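Local coordinates for hypothetical protein, conserved (Leishmania major, PDB 2B4W) that is of unknown function but resembles five-bladed beta-propeller glycosidases of the beta-fructosidase type and may act on carbohydrates, at residues K23-Y28 / F71-E76; H44-V49 / S58-F63; I54-H59 / E80-Y85. All blocks are in the same frame, centred on the assembly; numbering follows the deposited sequence.

Contact 1: residues K23-Y28 / F71-E76; sequences KGVDGY and FTAVPE
Lys23 pairs with Thr72 in a single parallel beta bridge, held by two backbone hydrogen bonds. Lys23 N gives its proton to Phe71 O at 2.9 Å, and Lys23 O takes the one from Ala73 N, also at 2.9 Å. One residue thus grips the two neighbours of its partner, the usual pattern for parallel strands. The same Lys23 O receives a softer contact from Thr72 CA at 3.5 Å, so two adjacent residues converge on one carbonyl.

The side chains of Lys23 and Thr72 leave on the same face of the sheet and cross obliquely. Thr72 OG1 stands anti to its carbonyl carbon (chi1 -65°) and lies against the aliphatic part of the lysine, 3.7 Å from Lys23 CB. The lysine chain, bent at chi3 and chi4, carries NZ clear of Thr72, as suits a lysine at the exposed end of its strand. Beta-branched Thr72 fits the extended backbone.

This bridge is where strand 16-23 meets strand 70-73. Strand 16-23 also pairs, antiparallel, with strand 287-293, so it ties an N-terminal group of strands to a C-terminal one, consistent with the ring closure of a beta-propeller.

Beyond Lys23 the packing is apolar and slight: Val25 CG1 rests on Ala73 CB at 3.9 Å. Alanine suits this place because its single methyl fits between Val25 and the side chains of Arg61 and Phe63.

Turning of the chain accounts for the two glycines. Gly24 bends it out of the pairing at a phi of 85°, a positive value that favours glycine, and a CB here would point toward Thr72 and Ala73. Gly27, at a phi of 100°, takes the third position of a type II turn, closed by a bond from Tyr28 N to Val25 O of 3.1 Å.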
loop_
_atom_site.group_PDB
_atom_site.type_symbol
_atom_site.label_atom_id
_atom_site.label_comp_id
_atom_site.label_asym_id
_atom_site.label_seq_id
_atom_site.Cartn_x
_atom_site.Cartn_y
_atom_site.Cartn_z
ATOM N N LYS A 23 -14.487 -12.943 5.874
ATOM C CA LYS A 23 -14.985 -14.207 6.385
ATOM C C LYS A 23 -13.889 -15.245 6.496
ATOM O O LYS A 23 -12.928 -15.282 5.744
ATOM C CB LYS A 23 -16.114 -14.761 5.522
ATOM C CG LYS A 23 -17.378 -13.925 5.490
ATOM C CD LYS A 23 -18.180 -14.224 4.222
ATOM C CE LYS A 23 -19.605 -14.616 4.595
ATOM N NZ LYS A 23 -20.235 -13.562 5.446
ATOM N N GLY A 24 -14.109 -16.107 7.476
ATOM C CA GLY A 24 -13.175 -17.144 7.835
ATOM C C GLY A 24 -12.114 -16.614 8.790
ATOM O O GLY A 24 -11.133 -17.300 9.087
ATOM N N VAL A 25 -12.241 -15.384 9.296
ATOM C CA VAL A 25 -11.263 -14.984 10.326
ATOM C C VAL A 25 -11.983 -14.337 11.495
ATOM O O VAL A 25 -11.565 -13.297 12.006
ATOM C CB VAL A 25 -10.185 -14.029 9.792
ATOM C CG1 VAL A 25 -9.454 -14.677 8.620
ATOM C CG2 VAL A 25 -10.792 -12.697 9.384
ATOM N N ASP A 26 -13.090 -14.956 11.903
ATOM C CA ASP A 26 -13.891 -14.454 13.016
ATOM C C ASP A 26 -13.057 -14.190 14.258
ATOM O O ASP A 26 -12.178 -14.965 14.633
ATOM C CB ASP A 26 -14.998 -15.478 13.294
ATOM C CG ASP A 26 -16.015 -15.540 12.168
ATOM O OD1 ASP A 26 -16.051 -14.636 11.303
ATOM O OD2 ASP A 26 -16.792 -16.518 12.156
ATOM N N GLY A 27 -13.247 -13.073 14.956
ATOM C CA GLY A 27 -12.459 -12.867 16.166
ATOM C C GLY A 27 -11.291 -11.933 15.935
ATOM O O GLY A 27 -10.782 -11.342 16.893
ATOM N N TYR A 28 -10.910 -11.829 14.656
ATOM C CA TYR A 28 -9.801 -10.979 14.250
ATOM C C TYR A 28 -10.218 -9.712 13.516
ATOM O O TYR A 28 -11.256 -9.627 12.871
ATOM C CB TYR A 28 -8.842 -11.738 13.341
ATOM C CG TYR A 28 -8.038 -12.810 14.012
ATOM C CD1 TYR A 28 -8.603 -14.073 14.191
ATOM C CD2 TYR A 28 -6.747 -12.574 14.450
ATOM C CE1 TYR A 28 -7.857 -15.060 14.806
ATOM C CE2 TYR A 28 -5.999 -13.571 15.069
ATOM C CZ TYR A 28 -6.575 -14.805 15.242
ATOM O OH TYR A 28 -5.852 -15.815 15.849
ATOM N N PHE A 71 -14.776 -10.790 1.088
ATOM C CA PHE A 71 -13.541 -11.532 0.927
ATOM C C PHE A 71 -13.441 -12.687 1.904
ATOM O O PHE A 71 -13.573 -12.524 3.123
ATOM C CB PHE A 71 -12.363 -10.544 1.084
ATOM C CG PHE A 71 -12.187 -9.679 -0.165
ATOM C CD1 PHE A 71 -11.392 -10.150 -1.192
ATOM C CD2 PHE A 71 -12.799 -8.453 -0.272
ATOM C CE1 PHE A 71 -11.230 -9.396 -2.340
ATOM C CE2 PHE A 71 -12.646 -7.679 -1.410
ATOM C CZ PHE A 71 -11.855 -8.163 -2.426
ATOM N N THR A 72 -13.196 -13.893 1.379
ATOM C CA THR A 72 -13.080 -15.048 2.268
ATOM C C THR A 72 -11.663 -15.608 2.294
ATOM O O THR A 72 -10.974 -15.794 1.295
ATOM C CB THR A 72 -14.051 -16.177 1.886
ATOM O OG1 THR A 72 -15.392 -15.740 2.057
ATOM C CG2 THR A 72 -13.924 -17.350 2.832
ATOM N N ALA A 73 -11.207 -15.900 3.515
ATOM C CA ALA A 73 -9.820 -16.327 3.655
ATOM C C ALA A 73 -9.606 -17.623 2.903
ATOM O O ALA A 73 -10.491 -18.488 2.921
ATOM C CB ALA A 73 -9.501 -16.467 5.143
ATOM N N VAL A 74 -8.451 -17.755 2.266
ATOM C CA VAL A 74 -8.135 -19.023 1.626
ATOM C C VAL A 74 -7.444 -19.941 2.640
ATOM O O VAL A 74 -6.405 -19.535 3.164
ATOM C CB VAL A 74 -7.209 -18.885 0.410
ATOM C CG1 VAL A 74 -6.679 -20.259 0.012
ATOM C CG2 VAL A 74 -7.931 -18.204 -0.741
ATOM N N PRO A 75 -8.023 -21.106 2.875
ATOM C CA PRO A 75 -7.474 -22.068 3.832
ATOM C C PRO A 75 -5.974 -22.275 3.729
ATOM O O PRO A 75 -5.416 -22.292 2.637
ATOM C CB PRO A 75 -8.207 -23.371 3.432
ATOM C CG PRO A 75 -9.551 -22.865 3.033
ATOM C CD PRO A 75 -9.265 -21.616 2.246
ATOM N N GLU A 76 -5.324 -22.430 4.877
ATOM C CA GLU A 76 -4.024 -23.035 5.037
ATOM C C GLU A 76 -2.841 -22.375 4.335
ATOM O O GLU A 76 -1.856 -23.055 4.033
ATOM C CB GLU A 76 -4.081 -24.482 4.502
ATOM C CG GLU A 76 -4.891 -25.394 5.421
ATOM C CD GLU A 76 -5.077 -26.775 4.826
ATOM O OE1 GLU A 76 -4.090 -27.349 4.318
ATOM O OE2 GLU A 76 -6.229 -27.257 4.875
#

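Contact 2: residues H44-V49 / S58-F63; sequences HIYGRV and SHVRLF
Val49 and His59 form one hydrogen-bonded pair of an antiparallel beta hairpin, strands 42-50 and 59-67. Three such pairs, Ile45 with Phe63, Gly47 with Arg61 and Val49 with His59, supply six backbone bonds.

Val49 loses the most surface. Its CB stands over one face of the His59 ring, offset toward the rim and 3.8 Å from the centroid, and CG1 is 3.4 Å from His59 CE1. The ring is there because His59 CG sits between its own backbone N and carbonyl carbon (chi1 63°), which folds it toward Val49. The other methyl, Val49 CG2, lies on Arg61 CG at 3.9 Å.

Phe63 shares this face. Its ring turns an edge to the opposite strand: Ile45 O lies in the ring plane, 3.6 Å from Phe63 CD1, and CE1 comes within 3.9 Å of Gly47 N. Gly47, lacking a side chain, lets the flat ring settle against the backbone, while Phe71 and Phe22 cover Phe63 from other strands.

On the other face Leu62 CD1 makes a CH-pi contact with Tyr46, 3.8 Å from the ring centroid and nearest CE1. Tyr46 OH is bonded to Pro119 O.

At the loop end of the hairpin a water lies in the plane of the His59 ring, 2.6 Å from its ND1, and donates a proton to Val49 O at 3.2 Å.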
loop_
_atom_site.group_PDB
_atom_site.type_symbol
_atom_site.label_atom_id
_atom_site.label_comp_id
_atom_site.label_asym_id
_atom_site.label_seq_id
_atom_site.Cartn_x
_atom_site.Cartn_y
_atom_site.Cartn_z
ATOM N N HIS A 44 -8.583 -11.068 -5.546
ATOM C CA HIS A 44 -7.985 -11.498 -4.288
ATOM C C HIS A 44 -7.397 -10.278 -3.567
ATOM O O HIS A 44 -7.235 -9.179 -4.103
ATOM C CB HIS A 44 -6.884 -12.500 -4.490
ATOM C CG HIS A 44 -7.243 -13.852 -4.987
ATOM N ND1 HIS A 44 -7.445 -14.127 -6.318
ATOM C CD2 HIS A 44 -7.418 -15.026 -4.318
ATOM C CE1 HIS A 44 -7.736 -15.412 -6.433
ATOM N NE2 HIS A 44 -7.733 -15.997 -5.243
ATOM N N ILE A 45 -7.101 -10.509 -2.296
ATOM C CA ILE A 45 -6.457 -9.493 -1.477
ATOM C C ILE A 45 -5.680 -10.176 -0.337
ATOM O O ILE A 45 -6.154 -11.182 0.188
ATOM C CB ILE A 45 -7.438 -8.454 -0.931
ATOM C CG1 ILE A 45 -6.713 -7.187 -0.519
ATOM C CG2 ILE A 45 -8.297 -8.978 0.212
ATOM C CD1 ILE A 45 -7.556 -5.995 -0.131
ATOM N N TYR A 46 -4.501 -9.639 -0.023
ATOM C CA TYR A 46 -3.822 -10.044 1.206
ATOM C C TYR A 46 -4.220 -9.090 2.328
ATOM O O TYR A 46 -4.280 -7.878 2.116
ATOM C CB TYR A 46 -2.300 -10.013 1.093
ATOM C CG TYR A 46 -1.733 -10.997 0.109
ATOM C CD1 TYR A 46 -1.555 -12.339 0.421
ATOM C CD2 TYR A 46 -1.366 -10.543 -1.150
ATOM C CE1 TYR A 46 -1.027 -13.234 -0.504
ATOM C CE2 TYR A 46 -0.847 -11.422 -2.067
ATOM C CZ TYR A 46 -0.678 -12.754 -1.745
ATOM O OH TYR A 46 -0.155 -13.557 -2.719
ATOM N N GLY A 47 -4.468 -9.622 3.510
ATOM C CA GLY A 47 -4.788 -8.800 4.661
ATOM C C GLY A 47 -3.894 -9.111 5.855
ATOM O O GLY A 47 -3.383 -10.216 6.049
ATOM N N ARG A 48 -3.736 -8.066 6.651
ATOM C CA ARG A 48 -3.051 -8.172 7.937
ATOM C C ARG A 48 -4.109 -8.527 8.966
ATOM O O ARG A 48 -5.111 -7.799 9.092
ATOM C CB ARG A 48 -2.305 -6.898 8.257
ATOM C CG ARG A 48 -1.819 -6.647 9.652
ATOM C CD ARG A 48 -1.387 -5.189 9.882
ATOM N NE ARG A 48 -0.718 -5.070 11.148
ATOM C CZ ARG A 48 0.099 -4.214 11.679
ATOM N NH1 ARG A 48 0.522 -3.110 11.107
ATOM N NH2 ARG A 48 0.542 -4.472 12.919
ATOM N N VAL A 49 -3.955 -9.661 9.584
ATOM C CA VAL A 49 -4.845 -10.286 10.532
ATOM C C VAL A 49 -4.248 -10.285 11.947
ATOM O O VAL A 49 -3.212 -10.850 12.266
ATOM C CB VAL A 49 -5.184 -11.717 10.095
ATOM C CG1 VAL A 49 -6.336 -12.265 10.920
ATOM C CG2 VAL A 49 -5.528 -11.685 8.610
ATOM N N SER A 58 0.402 -10.008 14.432
ATOM C CA SER A 58 -0.202 -10.197 13.129
ATOM C C SER A 58 0.415 -11.367 12.385
ATOM O O SER A 58 1.561 -11.681 12.666
ATOM C CB SER A 58 -0.025 -8.918 12.288
ATOM O OG SER A 58 -0.350 -7.890 13.199
ATOM N N HIS A 59 -0.410 -11.906 11.506
ATOM C CA HIS A 59 0.012 -12.793 10.442
ATOM C C HIS A 59 -0.676 -12.289 9.165
ATOM O O HIS A 59 -1.509 -11.387 9.252
ATOM C CB HIS A 59 -0.328 -14.247 10.737
ATOM C CG HIS A 59 -1.800 -14.496 10.840
ATOM N ND1 HIS A 59 -2.568 -14.065 11.889
ATOM C CD2 HIS A 59 -2.647 -15.131 10.009
ATOM C CE1 HIS A 59 -3.821 -14.427 11.712
ATOM N NE2 HIS A 59 -3.910 -15.091 10.558
ATOM N N VAL A 60 -0.336 -12.841 8.015
ATOM C CA VAL A 60 -0.988 -12.417 6.787
ATOM C C VAL A 60 -1.773 -13.577 6.187
ATOM O O VAL A 60 -1.297 -14.710 6.104
ATOM C CB VAL A 60 -0.007 -11.921 5.709
ATOM C CG1 VAL A 60 -0.708 -11.943 4.348
ATOM C CG2 VAL A 60 0.544 -10.550 6.054
ATOM N N ARG A 61 -2.998 -13.288 5.771
ATOM C CA ARG A 61 -3.781 -14.272 5.034
ATOM C C ARG A 61 -4.057 -13.804 3.602
ATOM O O ARG A 61 -4.002 -12.615 3.285
ATOM C CB ARG A 61 -5.101 -14.562 5.737
ATOM C CG ARG A 61 -4.949 -15.274 7.074
ATOM C CD ARG A 61 -4.406 -16.674 6.953
ATOM N NE ARG A 61 -5.337 -17.669 6.473
ATOM C CZ ARG A 61 -6.494 -18.125 6.889
ATOM N NH1 ARG A 61 -7.126 -17.702 7.976
ATOM N NH2 ARG A 61 -7.062 -19.084 6.160
ATOM N N LEU A 62 -4.359 -14.767 2.751
ATOM C CA LEU A 62 -4.832 -14.502 1.397
ATOM C C LEU A 62 -6.359 -14.662 1.420
ATOM O O LEU A 62 -6.779 -15.695 1.934
ATOM C CB LEU A 62 -4.239 -15.456 0.374
ATOM C CG LEU A 62 -4.715 -15.340 -1.080
ATOM C CD1 LEU A 62 -4.170 -14.083 -1.755
ATOM C CD2 LEU A 62 -4.314 -16.596 -1.843
ATOM N N PHE A 63 -7.071 -13.675 0.879
ATOM C CA PHE A 63 -8.499 -13.687 0.703
ATOM C C PHE A 63 -8.932 -13.582 -0.778
ATOM O O PHE A 63 -8.374 -12.827 -1.586
ATOM C CB PHE A 63 -9.177 -12.534 1.432
ATOM C CG PHE A 63 -8.895 -12.444 2.922
ATOM C CD1 PHE A 63 -7.713 -11.898 3.369
ATOM C CD2 PHE A 63 -9.836 -12.893 3.827
ATOM C CE1 PHE A 63 -7.460 -11.828 4.739
ATOM C CE2 PHE A 63 -9.613 -12.807 5.184
ATOM C CZ PHE A 63 -8.417 -12.278 5.615
HETATM O O HOH W 1 -1.679 -12.976 14.018
#

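Contact 3: residues I54-H59 / E80-Y85; sequences IWAASH and ELEDPY
His59 C and Leu81 O approach to 3.4 Å where the two segments pass without forming a ladder, the CA atoms of His59 and Glu80 standing 4.7 Å apart. The Leu81 carbonyl is buried here and has no hydrogen-bonding partner in the model.

Two waters bridge the segments. One accepts from Ser58 N at 3.3 Å and donates to Glu82 OE2 at a short 2.5 Å. The second donates to Ser58 O, again at 2.5 Å, and to Glu80 OE1 at 2.7 Å. Both polar backbone atoms of Ser58 are therefore tied through water to carboxylates, and glutamate suits both places because its length lets the acid group reach across while the backbones stay apart.

Glu82 makes the nearest side-chain approach. Its CG, anti to the carbonyl carbon (chi1 -44°), lies against Ser58 CB at 4.0 Å. Its CD stands anti to CA (chi2 -178°), and this extension beyond CG carries the carboxylate across, so that OE2 lies beside Ala56 CA at 3.6 Å, with the alanine methyl slightly farther off. Glu82 OE2 also has a long, weak ion pair with Arg48 NH2.

Just beyond, Asp83 turns the chain through a corner at a positive phi of 43°, and its OD1 takes a salt bridge from Arg48 NH1 and a hydrogen bond from Asn32 ND2. Pro84 lies in strand 84-89, at one edge of a separate four-stranded antiparallel sheet. Such a passage from one small antiparallel sheet to the next is what connects successive blades of a beta-propeller, consistent with the clan to which this family belongs.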
loop_
_atom_site.group_PDB
_atom_site.type_symbol
_atom_site.label_atom_id
_atom_site.label_comp_id
_atom_site.label_asym_id
_atom_site.label_seq_id
_atom_site.Cartn_x
_atom_site.Cartn_y
_atom_site.Cartn_z
ATOM N N ILE A 54 -4.387 -6.596 20.961
ATOM C CA ILE A 54 -2.954 -6.815 21.149
ATOM C C ILE A 54 -2.157 -6.249 19.980
ATOM O O ILE A 54 -2.670 -6.148 18.864
ATOM C CB ILE A 54 -2.676 -8.313 21.350
ATOM C CG1 ILE A 54 -1.344 -8.837 20.828
ATOM C CG2 ILE A 54 -3.816 -9.120 20.741
ATOM C CD1 ILE A 54 -0.625 -9.821 21.718
ATOM N N TRP A 55 -0.907 -5.889 20.245
ATOM C CA TRP A 55 0.001 -5.279 19.292
ATOM C C TRP A 55 1.136 -6.194 18.873
ATOM O O TRP A 55 1.548 -7.144 19.540
ATOM C CB TRP A 55 0.520 -3.961 19.921
ATOM C CG TRP A 55 -0.653 -3.019 20.052
ATOM C CD1 TRP A 55 -1.678 -3.081 20.952
ATOM C CD2 TRP A 55 -0.912 -1.874 19.234
ATOM N NE1 TRP A 55 -2.558 -2.044 20.745
ATOM C CE2 TRP A 55 -2.104 -1.288 19.694
ATOM C CE3 TRP A 55 -0.238 -1.297 18.157
ATOM C CZ2 TRP A 55 -2.648 -0.140 19.113
ATOM C CZ3 TRP A 55 -0.779 -0.162 17.588
ATOM C CH2 TRP A 55 -1.971 0.408 18.061
ATOM N N ALA A 56 1.669 -5.917 17.688
ATOM C CA ALA A 56 2.732 -6.709 17.094
ATOM C C ALA A 56 2.462 -8.216 17.123
ATOM O O ALA A 56 3.439 -8.922 17.404
ATOM C CB ALA A 56 4.078 -6.450 17.767
ATOM N N ALA A 57 1.247 -8.646 16.831
ATOM C CA ALA A 57 0.773 -10.015 16.828
ATOM C C ALA A 57 -0.090 -10.370 15.605
ATOM O O ALA A 57 -1.166 -10.948 15.769
ATOM C CB ALA A 57 -0.073 -10.291 18.066
ATOM N N SER A 58 0.402 -10.008 14.432
ATOM C CA SER A 58 -0.202 -10.197 13.129
ATOM C C SER A 58 0.415 -11.367 12.385
ATOM O O SER A 58 1.561 -11.681 12.666
ATOM C CB SER A 58 -0.025 -8.918 12.288
ATOM O OG SER A 58 -0.350 -7.890 13.199
ATOM N N HIS A 59 -0.410 -11.906 11.506
ATOM C CA HIS A 59 0.012 -12.793 10.442
ATOM C C HIS A 59 -0.676 -12.289 9.165
ATOM O O HIS A 59 -1.509 -11.387 9.252
ATOM C CB HIS A 59 -0.328 -14.247 10.737
ATOM C CG HIS A 59 -1.800 -14.496 10.840
ATOM N ND1 HIS A 59 -2.568 -14.065 11.889
ATOM C CD2 HIS A 59 -2.647 -15.131 10.009
ATOM C CE1 HIS A 59 -3.821 -14.427 11.712
ATOM N NE2 HIS A 59 -3.910 -15.091 10.558
ATOM N N GLU A 80 4.146 -14.837 8.288
ATOM C CA GLU A 80 4.410 -14.174 9.553
ATOM C C GLU A 80 4.896 -12.752 9.304
ATOM O O GLU A 80 6.080 -12.470 9.465
ATOM C CB GLU A 80 5.483 -14.868 10.405
ATOM C CG GLU A 80 5.193 -16.338 10.589
ATOM C CD GLU A 80 3.924 -16.589 11.375
ATOM O OE1 GLU A 80 3.737 -15.920 12.410
ATOM O OE2 GLU A 80 3.118 -17.443 10.943
ATOM N N LEU A 81 3.964 -11.906 8.890
ATOM C CA LEU A 81 4.260 -10.527 8.584
ATOM C C LEU A 81 3.073 -9.632 8.920
ATOM O O LEU A 81 1.983 -10.150 9.122
ATOM C CB LEU A 81 4.603 -10.365 7.086
ATOM C CG LEU A 81 5.626 -11.289 6.451
ATOM C CD1 LEU A 81 5.401 -11.444 4.952
ATOM C CD2 LEU A 81 7.046 -10.798 6.722
ATOM N N GLU A 82 3.329 -8.331 8.925
ATOM C CA GLU A 82 2.411 -7.222 8.953
ATOM C C GLU A 82 2.358 -6.492 7.603
ATOM O O GLU A 82 3.291 -6.601 6.809
ATOM C CB GLU A 82 2.804 -6.180 10.020
ATOM C CG GLU A 82 3.198 -6.791 11.356
ATOM C CD GLU A 82 3.537 -5.756 12.408
ATOM O OE1 GLU A 82 3.974 -4.636 12.054
ATOM O OE2 GLU A 82 3.355 -6.085 13.597
ATOM N N ASP A 83 1.300 -5.725 7.378
ATOM C CA ASP A 83 1.162 -4.802 6.258
ATOM C C ASP A 83 1.641 -5.366 4.924
ATOM O O ASP A 83 2.678 -4.917 4.419
ATOM C CB ASP A 83 1.957 -3.530 6.518
ATOM C CG ASP A 83 1.549 -2.876 7.825
ATOM O OD1 ASP A 83 0.480 -3.270 8.328
ATOM O OD2 ASP A 83 2.300 -2.006 8.305
ATOM N N PRO A 84 0.909 -6.323 4.379
ATOM C CA PRO A 84 1.355 -6.936 3.116
ATOM C C PRO A 84 1.216 -5.968 1.934
ATOM O O PRO A 84 0.477 -4.989 1.982
ATOM C CB PRO A 84 0.432 -8.126 2.967
ATOM C CG PRO A 84 -0.766 -7.810 3.786
ATOM C CD PRO A 84 -0.372 -6.863 4.870
ATOM N N TYR A 85 1.960 -6.207 0.863
ATOM C CA TYR A 85 2.039 -5.329 -0.300
ATOM C C TYR A 85 2.571 -6.079 -1.521
ATOM O O TYR A 85 3.380 -6.993 -1.414
ATOM C CB TYR A 85 2.890 -4.088 -0.100
ATOM C CG TYR A 85 4.320 -4.236 0.323
ATOM C CD1 TYR A 85 4.592 -4.398 1.683
ATOM C CD2 TYR A 85 5.383 -4.218 -0.571
ATOM C CE1 TYR A 85 5.901 -4.535 2.112
ATOM C CE2 TYR A 85 6.688 -4.358 -0.137
ATOM C CZ TYR A 85 6.937 -4.515 1.211
ATOM O OH TYR A 85 8.213 -4.660 1.700
HETATM O O HOH W 2 3.272 -8.581 13.867
HETATM O O HOH W 3 3.464 -13.247 12.623
#

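How the contacts relate
Contacts 1 and 2 belong to one sheet, with centres about 9 Å apart: strand 59-67 turns back into strand 70-73, Val74 N probably bonds to Leu62 O at 2.7 Å, and Tyr28 packs on Val49. Contacts 2 and 3 are likewise about 9 Å apart centre to centre and share Ser58 and His59. Across that junction runs the salt bridge from Arg48 NH1 to Asp83 OD1, 2.8 Å, and Val60 CG2 covers Leu81 O at 3.4 Å. Contact 2 thus links contact 1 to contact 3; the centres of these two lie about 15 Å apart, but Tyr28 CE2 is 4.1 Å from His59 CE1. No ligand or established active site is available to relate them to.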